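Local coordinates for PcaV transcriptional regulator (Streptomyces coelicolor, PDB 4G9Y), which probably acts as a ligand-responsive transcription factor of the MarR family, binding DNA through a winged helix-turn-helix, at residues 76-88 against 94-106. Numbering follows the deposited sequence.
Sequences LGRRGLLDKVRDP and SLLRLTDEGLRVH
Thr99 and Gly80 meet where the hairpin opens into the next helix: the threonine hydroxyl OG1 donates to Gly80 O at 2.6 Å and, as N-cap of helix 100-121, accepts from Gly102 N at 3.0 Å. Its chi1 of 61° sets OG1 between backbone N and carbonyl carbon, near both partners. A valine here would probably leave Gly80 O without its donor and the first helical turn without its side-chain cap. Packing is tight beside this hydroxyl. Thr99 N binds Leu81 O from above the carbonyl plane, while Gly102 CA comes within 3.3 Å of Leu81 O, where any side chain would clash. Gly80 has the positive phi of a Schellman motif ending helix 66-78, a conformation that favours glycine. Leu81 sends CD2 alongside Glu101 CG (3.7 Å) and against Val105 CG2.

Strands 82-86 and 94-98 form the antiparallel wing of the winged helix-turn-helix, joined by paired backbone bonds at Asp83-Arg97 and Val85-Leu95. On its inner face, Leu96 runs beside the extended Lys84, CD2 lying 3.8 Å from Lys84 CG, and also packs on Val73 and Val58; the lysine's long chain covers the leucine and carries NZ on to Gln55. The other face is looser and largely solvent-exposed, with Asp83, Val85 and Arg97. Toward the poorly ordered hairpin tip, Leu95 CD2 merely approaches Asp87 OD2 (3.9 Å), a carboxylate oxygen salt-bridged to Arg93.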
ATOM      1  N   LEU A  76       4.628  13.274 -17.490  1.00 18.77           N
ATOM      2  CA  LEU A  76       3.982  12.916 -18.754  1.00 22.00           C
ATOM      3  C   LEU A  76       4.285  13.964 -19.828  1.00 25.04           C
ATOM      4  O   LEU A  76       4.446  13.639 -21.006  1.00 22.89           O
ATOM      5  CB  LEU A  76       2.470  12.744 -18.553  1.00 16.20           C
ATOM      6  CG  LEU A  76       2.078  11.595 -17.614  1.00 21.43           C
ATOM      7  CD1 LEU A  76       0.569  11.568 -17.354  1.00 18.90           C
ATOM      8  CD2 LEU A  76       2.528  10.267 -18.170  1.00 22.79           C
ATOM      9  N   GLY A  77       4.368  15.220 -19.406  1.00 20.80           N
ATOM     10  CA  GLY A  77       4.715  16.303 -20.308  1.00 23.91           C
ATOM     11  C   GLY A  77       6.109  16.132 -20.887  1.00 23.32           C
ATOM     12  O   GLY A  77       6.317  16.277 -22.092  1.00 24.76           O
ATOM     13  N   ARG A  78       7.063  15.802 -20.025  1.00 30.21           N
ATOM     14  CA  ARG A  78       8.453  15.625 -20.437  1.00 25.74           C
ATOM     15  C   ARG A  78       8.642  14.416 -21.342  1.00 24.24           C
ATOM     16  O   ARG A  78       9.593  14.371 -22.111  1.00 26.19           O
ATOM     17  CB  ARG A  78       9.373  15.499 -19.215  1.00 34.13           C
ATOM     18  CG  ARG A  78       9.572  16.778 -18.435  1.00 47.55           C
ATOM     19  CD  ARG A  78      10.360  17.776 -19.250  1.00 66.77           C
ATOM     20  NE  ARG A  78      10.427  19.085 -18.608  1.00 80.71           N
ATOM     21  CZ  ARG A  78      11.359  19.432 -17.731  1.00 85.93           C
ATOM     22  NH1 ARG A  78      12.298  18.559 -17.386  1.00 86.29           N
ATOM     23  NH2 ARG A  78      11.350  20.649 -17.200  1.00 87.00           N
ATOM     24  N   ARG A  79       7.744  13.439 -21.250  1.00 24.44           N
ATOM     25  CA  ARG A  79       7.818  12.278 -22.127  1.00 29.11           C
ATOM     26  C   ARG A  79       7.085  12.501 -23.450  1.00 23.01           C
ATOM     27  O   ARG A  79       7.029  11.616 -24.297  1.00 26.17           O
ATOM     28  CB  ARG A  79       7.287  11.031 -21.418  1.00 23.88           C
ATOM     29  CG  ARG A  79       8.209  10.518 -20.308  1.00 33.76           C
ATOM     30  CD  ARG A  79       7.598   9.299 -19.604  1.00 28.63           C
ATOM     31  NE  ARG A  79       7.342   8.224 -20.562  1.00 29.70           N
ATOM     32  CZ  ARG A  79       6.487   7.225 -20.365  1.00 35.64           C
ATOM     33  NH1 ARG A  79       5.787   7.162 -19.237  1.00 27.98           N
ATOM     34  NH2 ARG A  79       6.320   6.300 -21.302  1.00 30.94           N
ATOM     35  N   GLY A  80       6.526  13.689 -23.623  1.00 26.31           N
ATOM     36  CA  GLY A  80       5.823  14.013 -24.850  1.00 24.07           C
ATOM     37  C   GLY A  80       4.475  13.321 -24.952  1.00 24.87           C
ATOM     38  O   GLY A  80       3.988  13.068 -26.065  1.00 21.15           O
ATOM     39  N   LEU A  81       3.859  13.028 -23.806  1.00 19.67           N
ATOM     40  CA  LEU A  81       2.588  12.306 -23.796  1.00 22.32           C
ATOM     41  C   LEU A  81       1.393  13.208 -23.558  1.00 22.79           C
ATOM     42  O   LEU A  81       0.254  12.814 -23.816  1.00 21.82           O
ATOM     43  CB  LEU A  81       2.596  11.194 -22.742  1.00 19.85           C
ATOM     44  CG  LEU A  81       3.728  10.188 -22.937  1.00 21.64           C
ATOM     45  CD1 LEU A  81       3.628   9.076 -21.908  1.00 20.52           C
ATOM     46  CD2 LEU A  81       3.730   9.622 -24.344  1.00 17.24           C
ATOM     47  N   LEU A  82       1.638  14.405 -23.036  1.00 20.59           N
ATOM     48  CA  LEU A  82       0.559  15.373 -22.877  1.00 24.24           C
ATOM     49  C   LEU A  82       1.050  16.796 -23.024  1.00 24.01           C
ATOM     50  O   LEU A  82       2.236  17.077 -22.833  1.00 24.88           O
ATOM     51  CB  LEU A  82      -0.210  15.172 -21.552  1.00 29.67           C
ATOM     52  CG  LEU A  82       0.329  15.442 -20.146  1.00 28.27           C
ATOM     53  CD1 LEU A  82       0.614  16.912 -19.869  1.00 33.93           C
ATOM     54  CD2 LEU A  82      -0.684  14.926 -19.121  1.00 28.30           C
ATOM     55  N   ASP A  83       0.129  17.685 -23.378  1.00 20.73           N
ATOM     56  CA  ASP A  83       0.408  19.113 -23.470  1.00 21.89           C
ATOM     57  C   ASP A  83      -0.446  19.874 -22.463  1.00 30.10           C
ATOM     58  O   ASP A  83      -1.529  19.434 -22.085  1.00 28.58           O
ATOM     59  CB  ASP A  83       0.131  19.641 -24.877  1.00 23.56           C
ATOM     60  CG  ASP A  83       1.188  19.193 -25.892  1.00 33.35           C
ATOM     61  OD1 ASP A  83       2.356  18.965 -25.489  1.00 30.21           O
ATOM     62  OD2 ASP A  83       0.853  19.055 -27.089  1.00 31.85           O
ATOM     63  N   LYS A  84       0.051  21.027 -22.047  1.00 29.61           N
ATOM     64  CA  LYS A  84      -0.583  21.817 -21.005  1.00 31.27           C
ATOM     65  C   LYS A  84      -0.708  23.227 -21.546  1.00 38.83           C
ATOM     66  O   LYS A  84       0.266  23.798 -22.029  1.00 42.71           O
ATOM     67  CB  LYS A  84       0.291  21.781 -19.750  1.00 35.47           C
ATOM     68  CG  LYS A  84      -0.179  22.614 -18.566  1.00 42.22           C
ATOM     69  CD  LYS A  84       0.603  22.197 -17.318  1.00 44.98           C
ATOM     70  CE  LYS A  84       0.237  23.014 -16.091  1.00 52.23           C
ATOM     71  NZ  LYS A  84       0.876  22.461 -14.860  1.00 53.84           N
ATOM     72  N   VAL A  85      -1.918  23.770 -21.504  1.00 40.12           N
ATOM     73  CA  VAL A  85      -2.179  25.118 -22.001  1.00 46.75           C
ATOM     74  C   VAL A  85      -2.848  25.941 -20.904  1.00 50.23           C
ATOM     75  O   VAL A  85      -3.769  25.473 -20.255  1.00 40.41           O
ATOM     76  CB  VAL A  85      -3.115  25.081 -23.232  1.00 49.49           C
ATOM     77  CG1 VAL A  85      -3.661  26.456 -23.541  1.00 58.28           C
ATOM     78  CG2 VAL A  85      -2.397  24.510 -24.435  1.00 52.64           C
ATOM     79  N   ARG A  86      -2.377  27.161 -20.683  1.00 59.36           N
ATOM     80  CA  ARG A  86      -3.052  28.064 -19.764  1.00 61.82           C
ATOM     81  C   ARG A  86      -4.437  28.377 -20.327  1.00 57.08           C
ATOM     82  O   ARG A  86      -4.572  28.691 -21.509  1.00 58.57           O
ATOM     83  CB  ARG A  86      -2.234  29.340 -19.597  1.00 71.29           C
ATOM     84  CG  ARG A  86      -2.817  30.347 -18.639  1.00 82.97           C
ATOM     85  CD  ARG A  86      -1.883  31.535 -18.516  1.00 98.41           C
ATOM     86  NE  ARG A  86      -2.544  32.712 -17.962  1.00111.24           N
ATOM     87  CZ  ARG A  86      -3.247  33.580 -18.683  1.00116.74           C
ATOM     88  NH1 ARG A  86      -3.391  33.393 -19.989  1.00116.83           N
ATOM     89  NH2 ARG A  86      -3.812  34.630 -18.100  1.00119.15           N
ATOM     90  N   ASP A  87      -5.465  28.257 -19.492  1.00 57.90           N
ATOM     91  CA  ASP A  87      -6.844  28.485 -19.929  1.00 72.30           C
ATOM     92  C   ASP A  87      -7.023  29.931 -20.395  1.00 86.25           C
ATOM     93  O   ASP A  87      -6.750  30.868 -19.639  1.00 84.16           O
ATOM     94  CB  ASP A  87      -7.814  28.153 -18.787  1.00 73.29           C
ATOM     95  CG  ASP A  87      -9.283  28.137 -19.219  1.00 79.14           C
ATOM     96  OD1 ASP A  87      -9.621  28.640 -20.312  1.00 81.57           O
ATOM     97  OD2 ASP A  87     -10.114  27.621 -18.440  1.00 76.66           O
ATOM     98  N   PRO A  88      -7.464  30.114 -21.653  1.00100.45           N
ATOM     99  CA  PRO A  88      -7.735  31.436 -22.232  1.00109.24           C
ATOM    100  C   PRO A  88      -8.688  32.270 -21.378  1.00114.70           C
ATOM    101  O   PRO A  88      -8.440  33.458 -21.162  1.00119.05           O
ATOM    102  CB  PRO A  88      -8.382  31.105 -23.587  1.00109.45           C
ATOM    103  CG  PRO A  88      -8.700  29.631 -23.542  1.00106.12           C
ATOM    104  CD  PRO A  88      -7.669  29.041 -22.642  1.00102.74           C
ATOM    105  N   SER A  94      -5.106  25.367 -15.893  1.00 52.69           N
ATOM    106  CA  SER A  94      -4.343  24.867 -17.033  1.00 51.54           C
ATOM    107  C   SER A  94      -5.076  23.700 -17.669  1.00 39.92           C
ATOM    108  O   SER A  94      -5.465  22.771 -16.975  1.00 34.58           O
ATOM    109  CB  SER A  94      -2.957  24.404 -16.584  1.00 59.32           C
ATOM    110  OG  SER A  94      -2.283  25.405 -15.838  1.00 65.53           O
ATOM    111  N   LEU A  95      -5.246  23.740 -18.986  1.00 33.20           N
ATOM    112  CA  LEU A  95      -5.951  22.675 -19.693  1.00 33.89           C
ATOM    113  C   LEU A  95      -4.958  21.630 -20.184  1.00 29.74           C
ATOM    114  O   LEU A  95      -3.908  21.982 -20.712  1.00 31.03           O
ATOM    115  CB  LEU A  95      -6.712  23.256 -20.877  1.00 37.44           C
ATOM    116  CG  LEU A  95      -7.546  24.492 -20.538  1.00 45.07           C
ATOM    117  CD1 LEU A  95      -8.320  24.966 -21.758  1.00 47.99           C
ATOM    118  CD2 LEU A  95      -8.484  24.192 -19.377  1.00 39.85           C
ATOM    119  N   LEU A  96      -5.294  20.355 -20.010  1.00 28.55           N
ATOM    120  CA  LEU A  96      -4.402  19.261 -20.371  1.00 27.17           C
ATOM    121  C   LEU A  96      -4.990  18.491 -21.533  1.00 26.10           C
ATOM    122  O   LEU A  96      -6.194  18.248 -21.578  1.00 23.97           O
ATOM    123  CB  LEU A  96      -4.234  18.297 -19.190  1.00 21.65           C
ATOM    124  CG  LEU A  96      -3.789  18.921 -17.871  1.00 25.34           C
ATOM    125  CD1 LEU A  96      -3.706  17.857 -16.786  1.00 23.87           C
ATOM    126  CD2 LEU A  96      -2.443  19.632 -18.058  1.00 28.55           C
ATOM    127  N   ARG A  97      -4.139  18.083 -22.462  1.00 26.86           N
ATOM    128  CA  ARG A  97      -4.592  17.305 -23.599  1.00 29.13           C
ATOM    129  C   ARG A  97      -3.507  16.298 -23.972  1.00 23.32           C
ATOM    130  O   ARG A  97      -2.328  16.629 -23.929  1.00 25.95           O
ATOM    131  CB  ARG A  97      -4.853  18.265 -24.752  1.00 36.22           C
ATOM    132  CG  ARG A  97      -5.496  17.654 -25.956  1.00 48.84           C
ATOM    133  CD  ARG A  97      -5.865  18.753 -26.938  1.00 55.26           C
ATOM    134  NE  ARG A  97      -6.771  19.722 -26.324  1.00 56.27           N
ATOM    135  CZ  ARG A  97      -8.098  19.647 -26.385  1.00 54.88           C
ATOM    136  NH1 ARG A  97      -8.684  18.650 -27.042  1.00 47.51           N
ATOM    137  NH2 ARG A  97      -8.840  20.571 -25.793  1.00 56.18           N
ATOM    138  N   LEU A  98      -3.889  15.070 -24.324  1.00 19.26           N
ATOM    139  CA  LEU A  98      -2.893  14.079 -24.749  1.00 22.65           C
ATOM    140  C   LEU A  98      -2.303  14.453 -26.101  1.00 26.68           C
ATOM    141  O   LEU A  98      -2.971  15.079 -26.913  1.00 22.97           O
ATOM    142  CB  LEU A  98      -3.511  12.692 -24.850  1.00 25.72           C
ATOM    143  CG  LEU A  98      -4.025  12.159 -23.513  1.00 27.52           C
ATOM    144  CD1 LEU A  98      -4.366  10.713 -23.648  1.00 31.45           C
ATOM    145  CD2 LEU A  98      -2.956  12.357 -22.455  1.00 26.75           C
ATOM    146  N   THR A  99      -1.053  14.071 -26.331  1.00 20.50           N
ATOM    147  CA  THR A  99      -0.442  14.203 -27.643  1.00 22.45           C
ATOM    148  C   THR A  99      -0.807  12.953 -28.425  1.00 23.54           C
ATOM    149  O   THR A  99      -1.366  12.015 -27.856  1.00 19.01           O
ATOM    150  CB  THR A  99       1.082  14.276 -27.522  1.00 19.51           C
ATOM    151  OG1 THR A  99       1.566  13.068 -26.913  1.00 18.83           O
ATOM    152  CG2 THR A  99       1.496  15.471 -26.668  1.00 17.55           C
ATOM    153  N   ASP A 100      -0.501  12.925 -29.718  1.00 19.64           N
ATOM    154  CA  ASP A 100      -0.675  11.691 -30.501  1.00 22.23           C
ATOM    155  C   ASP A 100       0.030  10.487 -29.861  1.00 28.68           C
ATOM    156  O   ASP A 100      -0.513   9.381 -29.832  1.00 26.38           O
ATOM    157  CB  ASP A 100      -0.175  11.865 -31.940  1.00 31.02           C
ATOM    158  CG  ASP A 100      -0.934  12.946 -32.701  1.00 33.21           C
ATOM    159  OD1 ASP A 100      -1.977  13.415 -32.208  1.00 35.47           O
ATOM    160  OD2 ASP A 100      -0.490  13.322 -33.804  1.00 32.00           O
ATOM    161  N   GLU A 101       1.239  10.690 -29.351  1.00 21.23           N
ATOM    162  CA  GLU A 101       1.953   9.590 -28.710  1.00 20.91           C
ATOM    163  C   GLU A 101       1.326   9.200 -27.364  1.00 22.93           C
ATOM    164  O   GLU A 101       1.314   8.024 -26.999  1.00 22.63           O
ATOM    165  CB  GLU A 101       3.454   9.911 -28.585  1.00 21.84           C
ATOM    166  CG  GLU A 101       4.325   8.822 -27.940  1.00 20.72           C
ATOM    167  CD  GLU A 101       4.308   7.474 -28.668  1.00 27.18           C
ATOM    168  OE1 GLU A 101       3.722   7.355 -29.766  1.00 28.61           O
ATOM    169  OE2 GLU A 101       4.901   6.516 -28.128  1.00 29.65           O
ATOM    170  N   GLY A 102       0.782  10.175 -26.637  1.00 23.57           N
ATOM    171  CA  GLY A 102       0.098   9.878 -25.384  1.00 21.93           C
ATOM    172  C   GLY A 102      -1.117   8.998 -25.634  1.00 19.17           C
ATOM    173  O   GLY A 102      -1.412   8.093 -24.863  1.00 20.46           O
ATOM    174  N   LEU A 103      -1.815   9.250 -26.738  1.00 21.34           N
ATOM    175  CA  LEU A 103      -2.959   8.420 -27.108  1.00 24.05           C
ATOM    176  C   LEU A 103      -2.523   6.999 -27.435  1.00 25.43           C
ATOM    177  O   LEU A 103      -3.186   6.038 -27.066  1.00 23.66           O
ATOM    178  CB  LEU A 103      -3.684   9.016 -28.313  1.00 26.31           C
ATOM    179  CG  LEU A 103      -4.750  10.066 -28.016  1.00 41.16           C
ATOM    180  CD1 LEU A 103      -5.079  10.864 -29.266  1.00 49.65           C
ATOM    181  CD2 LEU A 103      -6.001   9.379 -27.465  1.00 40.72           C
ATOM    182  N   ARG A 104      -1.414   6.882 -28.156  1.00 25.00           N
ATOM    183  CA  ARG A 104      -0.855   5.594 -28.545  1.00 23.67           C
ATOM    184  C   ARG A 104      -0.399   4.787 -27.319  1.00 20.03           C
ATOM    185  O   ARG A 104      -0.689   3.588 -27.192  1.00 21.47           O
ATOM    186  CB  ARG A 104       0.309   5.838 -29.511  1.00 31.35           C
ATOM    187  CG  ARG A 104       0.922   4.598 -30.139  1.00 45.29           C
ATOM    188  CD  ARG A 104       1.897   4.998 -31.264  1.00 51.23           C
ATOM    189  NE  ARG A 104       1.216   5.705 -32.357  1.00 57.11           N
ATOM    190  CZ  ARG A 104       1.370   6.998 -32.655  1.00 60.96           C
ATOM    191  NH1 ARG A 104       2.197   7.772 -31.957  1.00 55.00           N
ATOM    192  NH2 ARG A 104       0.692   7.523 -33.666  1.00 64.53           N
ATOM    193  N   VAL A 105       0.305   5.447 -26.414  1.00 19.34           N
ATOM    194  CA  VAL A 105       0.758   4.807 -25.186  1.00 20.05           C
ATOM    195  C   VAL A 105      -0.448   4.350 -24.351  1.00 23.31           C
ATOM    196  O   VAL A 105      -0.469   3.235 -23.819  1.00 24.50           O
ATOM    197  CB  VAL A 105       1.686   5.751 -24.372  1.00 23.00           C
ATOM    198  CG1 VAL A 105       1.890   5.239 -22.947  1.00 22.36           C
ATOM    199  CG2 VAL A 105       3.032   5.905 -25.083  1.00 25.88           C
ATOM    200  N   HIS A 106      -1.466   5.198 -24.256  1.00 21.72           N
ATOM    201  CA  HIS A 106      -2.655   4.824 -23.494  1.00 20.89           C
ATOM    202  C   HIS A 106      -3.306   3.573 -24.075  1.00 21.29           C
ATOM    203  O   HIS A 106      -3.702   2.664 -23.341  1.00 19.42           O
ATOM    204  CB  HIS A 106      -3.669   5.971 -23.426  1.00 21.91           C
ATOM    205  CG  HIS A 106      -5.016   5.547 -22.922  1.00 26.47           C
ATOM    206  ND1 HIS A 106      -6.042   5.177 -23.765  1.00 23.96           N
ATOM    207  CD2 HIS A 106      -5.498   5.419 -21.662  1.00 20.99           C
ATOM    208  CE1 HIS A 106      -7.103   4.852 -23.047  1.00 26.56           C
ATOM    209  NE2 HIS A 106      -6.798   4.987 -21.768  1.00 25.80           N
TER